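Local coordinates for salmonella typhimurium DB7155 bacteriophage DET7 tailspike (PDB 2V5I), which binds and hydrolyses the O-antigen of its Salmonella host, serving the phage as its receptor-binding tailspike, at the interface of chains A and B. Coordinates in Å, arbitrary orientation; residue numbers count along the deposited sequence, not the author numbering. Chains: chain A/B, Salmonella typhimurium DB7155 bacteriophage DET7 tailspike.

Contact 1: the interface of chains A and B. Residues chain A 454, 474-475, 485, 487; chain B 458, 460, 469-470.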
loop_
_atom_site.group_PDB
_atom_site.type_symbol
_atom_site.label_atom_id
_atom_site.label_comp_id
_atom_site.label_asym_id
_atom_site.label_seq_id
_atom_site.Cartn_x
_atom_site.Cartn_y
_atom_site.Cartn_z
ATOM N N ALA A 454 1.650 0.936 34.580
ATOM C CA ALA A 454 1.530 1.537 33.259
ATOM C C ALA A 454 2.456 2.758 33.316
ATOM O O ALA A 454 2.469 3.472 34.317
ATOM C CB ALA A 454 0.121 1.983 32.989
ATOM N N SER A 474 2.084 4.699 36.845
ATOM C CA SER A 474 0.946 4.305 37.681
ATOM C C SER A 474 1.149 2.835 38.127
ATOM O O SER A 474 1.584 1.993 37.345
ATOM C CB SER A 474 -0.330 4.434 36.855
ATOM O OG SER A 474 -1.446 4.066 37.635
ATOM N N HIS A 475 0.792 2.539 39.380
ATOM C CA HIS A 475 1.030 1.228 40.000
ATOM C C HIS A 475 -0.284 0.829 40.664
ATOM O O HIS A 475 -0.910 1.653 41.335
ATOM C CB HIS A 475 2.023 1.368 41.133
ATOM C CG HIS A 475 3.399 1.783 40.742
ATOM N ND1 HIS A 475 4.446 0.883 40.702
ATOM C CD2 HIS A 475 3.939 3.001 40.504
ATOM C CE1 HIS A 475 5.559 1.536 40.380
ATOM N NE2 HIS A 475 5.272 2.821 40.245
ATOM N N ALA A 485 -5.080 2.917 42.804
ATOM C CA ALA A 485 -3.732 2.962 42.219
ATOM C C ALA A 485 -2.958 4.153 42.777
ATOM O O ALA A 485 -3.537 5.063 43.428
ATOM C CB ALA A 485 -3.793 3.041 40.699
ATOM N N THR A 487 0.238 7.069 41.662
ATOM C CA THR A 487 0.949 7.719 40.531
ATOM C C THR A 487 2.268 8.273 41.088
ATOM O O THR A 487 2.313 8.850 42.173
ATOM C CB THR A 487 0.104 8.835 39.970
ATOM O OG1 THR A 487 -1.152 8.272 39.484
ATOM C CG2 THR A 487 0.750 9.490 38.769
ATOM N N LEU B 458 -3.483 7.065 32.205
ATOM C CA LEU B 458 -2.805 5.805 32.407
ATOM C C LEU B 458 -3.874 4.786 32.825
ATOM O O LEU B 458 -4.810 5.098 33.545
ATOM C CB LEU B 458 -1.753 5.901 33.507
ATOM C CG LEU B 458 -0.681 6.928 33.192
ATOM C CD1 LEU B 458 -0.804 7.961 34.231
ATOM C CD2 LEU B 458 0.701 6.322 33.274
ATOM N N ILE B 460 -4.171 0.451 33.889
ATOM C CA ILE B 460 -3.525 -0.818 34.173
ATOM C C ILE B 460 -4.585 -1.895 33.986
ATOM O O ILE B 460 -5.473 -2.051 34.841
ATOM C CB ILE B 460 -3.011 -0.880 35.657
ATOM C CG1 ILE B 460 -2.096 0.306 35.958
ATOM C CG2 ILE B 460 -2.259 -2.191 35.881
ATOM C CD1 ILE B 460 -1.702 0.509 37.411
ATOM N N SER B 469 -6.319 4.431 35.799
ATOM C CA SER B 469 -5.684 4.358 37.094
ATOM C C SER B 469 -5.107 5.691 37.571
ATOM O O SER B 469 -4.847 5.887 38.758
ATOM C CB SER B 469 -4.618 3.273 37.052
ATOM O OG SER B 469 -3.666 3.473 35.997
ATOM N N GLY B 470 -4.840 6.570 36.617
ATOM C CA GLY B 470 -4.323 7.879 36.959
ATOM C C GLY B 470 -4.159 8.673 35.673
ATOM O O GLY B 470 -4.496 8.219 34.599
HETATM O O HOH W 1 -2.169 5.735 39.483
#

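Contact 2: the interface of chains A and B. Residues chain A 170, 192; chain B 165, 167, 187.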
loop_
_atom_site.group_PDB
_atom_site.type_symbol
_atom_site.label_atom_id
_atom_site.label_comp_id
_atom_site.label_asym_id
_atom_site.label_seq_id
_atom_site.Cartn_x
_atom_site.Cartn_y
_atom_site.Cartn_z
ATOM N N ASN A 170 5.588 -12.383 -22.874
ATOM C CA ASN A 170 5.697 -13.804 -22.391
ATOM C C ASN A 170 7.021 -14.480 -22.758
ATOM O O ASN A 170 7.076 -15.685 -23.105
ATOM C CB ASN A 170 4.474 -14.575 -22.915
ATOM C CG ASN A 170 3.170 -13.964 -22.470
ATOM O OD1 ASN A 170 2.877 -13.938 -21.273
ATOM N ND2 ASN A 170 2.374 -13.481 -23.406
ATOM N N ASP A 192 8.106 -14.858 -18.417
ATOM C CA ASP A 192 7.724 -16.156 -17.907
ATOM C C ASP A 192 8.864 -16.855 -17.176
ATOM O O ASP A 192 9.324 -17.934 -17.581
ATOM C CB ASP A 192 7.296 -16.998 -19.095
ATOM C CG ASP A 192 6.665 -18.283 -18.671
ATOM O OD1 ASP A 192 6.223 -18.378 -17.492
ATOM O OD2 ASP A 192 6.590 -19.210 -19.533
ATOM N N ARG B 165 2.489 -24.792 -19.221
ATOM C CA ARG B 165 2.568 -23.489 -19.915
ATOM C C ARG B 165 1.394 -23.254 -20.852
ATOM O O ARG B 165 1.580 -22.901 -22.042
ATOM C CB ARG B 165 3.902 -23.367 -20.698
ATOM C CG ARG B 165 5.143 -23.669 -19.903
ATOM C CD ARG B 165 5.988 -22.471 -19.545
ATOM N NE ARG B 165 7.199 -22.933 -18.831
ATOM C CZ ARG B 165 7.913 -22.239 -17.938
ATOM N NH1 ARG B 165 7.588 -21.000 -17.597
ATOM N NH2 ARG B 165 8.973 -22.805 -17.372
ATOM N N GLU B 167 -2.024 -21.097 -21.264
ATOM C CA GLU B 167 -2.673 -19.854 -20.762
ATOM C C GLU B 167 -4.094 -19.758 -21.267
ATOM O O GLU B 167 -4.326 -19.974 -22.455
ATOM C CB GLU B 167 -1.952 -18.637 -21.282
ATOM C CG GLU B 167 -0.655 -18.380 -20.565
ATOM C CD GLU B 167 -0.216 -16.908 -20.658
ATOM O OE1 GLU B 167 -0.862 -16.121 -21.384
ATOM O OE2 GLU B 167 0.794 -16.544 -20.012
ATOM N N LYS B 187 -1.643 -20.517 -16.515
ATOM C CA LYS B 187 -2.172 -19.250 -16.009
ATOM C C LYS B 187 -3.558 -18.963 -16.531
ATOM O O LYS B 187 -3.839 -19.265 -17.703
ATOM C CB LYS B 187 -1.225 -18.137 -16.393
ATOM C CG LYS B 187 0.207 -18.263 -15.824
ATOM C CD LYS B 187 1.123 -17.170 -16.326
ATOM C CE LYS B 187 2.638 -17.586 -16.249
ATOM N NZ LYS B 187 3.118 -18.849 -17.043
HETATM O O HOH W 2 0.813 -14.012 -19.660
#

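Contact 1: the interface of chains A and B
A:Ser474 and B:Ser469 join the two chains hydroxyl to hydroxyl, OG to OG at 2.8 Å, a hydrogen bond in which either serine could be the donor. The hydroxyl of A:Ser474 is carried outward from strand 470-476 by a first torsion that sets OG opposite the backbone N (chi1 -180°), pointing it into chain B. B:Ser469, a loop residue just before its own strand 470-476, holds OG between its backbone N and carbonyl carbon (chi1 55°); there OG also makes a weak bond to the backbone O of B:Leu458.

A water ties the same serines together a second way. Water 1 lies 2.6 Å from A:Ser474 OG and also bonds to the hydroxyl OG1 of A:Thr487, at 2.7 Å. It also bonds to the main-chain O of B:Ser469, at 2.8 Å, so the water links two strands of chain A to this loop of chain B. A:Ser474 OG thus meets both a side chain and a bridging water.

Apolar groups pack around this polar core. The methyl CB of A:Ala485 touches CB of B:Ser469 at 3.7 Å, near the water bridge. On the other flank B:Ile460 reaches across with CD1 and lays that methyl 3.8 Å from CA of A:His475. CB of B:Leu458 lies alongside CB of A:Ser474, while its methyl CD2 is in van der Waals contact with the backbone O of A:Ala454 at 3.5 Å.

Strands 453-460, 470-476 and 485-493 supply most of this patch, which helps hold the subunits together in the C-terminal intertwined region of the tailspike.

Contact 2: the interface of chains A and B
A:Asp192 receives two basic side chains of chain B on its carboxylate, B:Arg165 and B:Lys187. Both pairs are salt bridges. The terminal nitrogen NH1 of B:Arg165 serves both carboxylate oxygens, at 2.8 Å from OD2 and 3.0 Å from OD1 of A:Asp192, a forked grip by one nitrogen rather than a paired bond from two. OD1 lies at the guanidinium edge, in its plane, while the carboxylate is turned steeply against that group, the planes 80° apart. The arginine side chain is poorly ordered, so the details of this fork are less certain.

B:Lys187 brings NZ to OD1 of A:Asp192 in a hydrogen bond of 3.2 Å, arriving from above the carboxylate plane (50° out of it). Its long chain runs outward from strand 187-189 and bends at the last torsion (chi4 60°), which turns the ammonium group towards the acid. OD1 therefore has both basic groups as partners, and their positive charges would probably favour the ionised carboxylate.

Beside the charged cluster, a water joins an amide to an acid. Water 2 is 2.6 Å from the amide oxygen OD1 of A:Asn170 and equally 2.6 Å from the carboxylate oxygen OE2 of B:Glu167. Those two oxygens are themselves 3.6 Å apart, and the amide and carboxylate planes stand almost perpendicular. The water could donate a hydrogen to each, linking two oxygens that would both be acceptors if the glutamate is ionised.

This polar patch joins the beta-helices of neighbouring subunits, and its salt bridges and water bridge probably contribute to keeping the two subunits in register side by side.

Contact 1 and contact 2 belong to the same A–B interface, with the centres of their C-alpha atoms about 61 Å apart. They share no residue or secondary-structure element: contact 1 uses strands 453-460, 470-476 and 485-493 with a loop residue, contact 2 short strands and loop residues between 165 and 192. Both pair different residues of identical chains, as fits an interface without an exact two-fold. Since the deposited assembly holds three copies, the contacts can be expected to recur between its subunits. The elongated trimer is thus joined both in its C-terminal region and along its beta-helices.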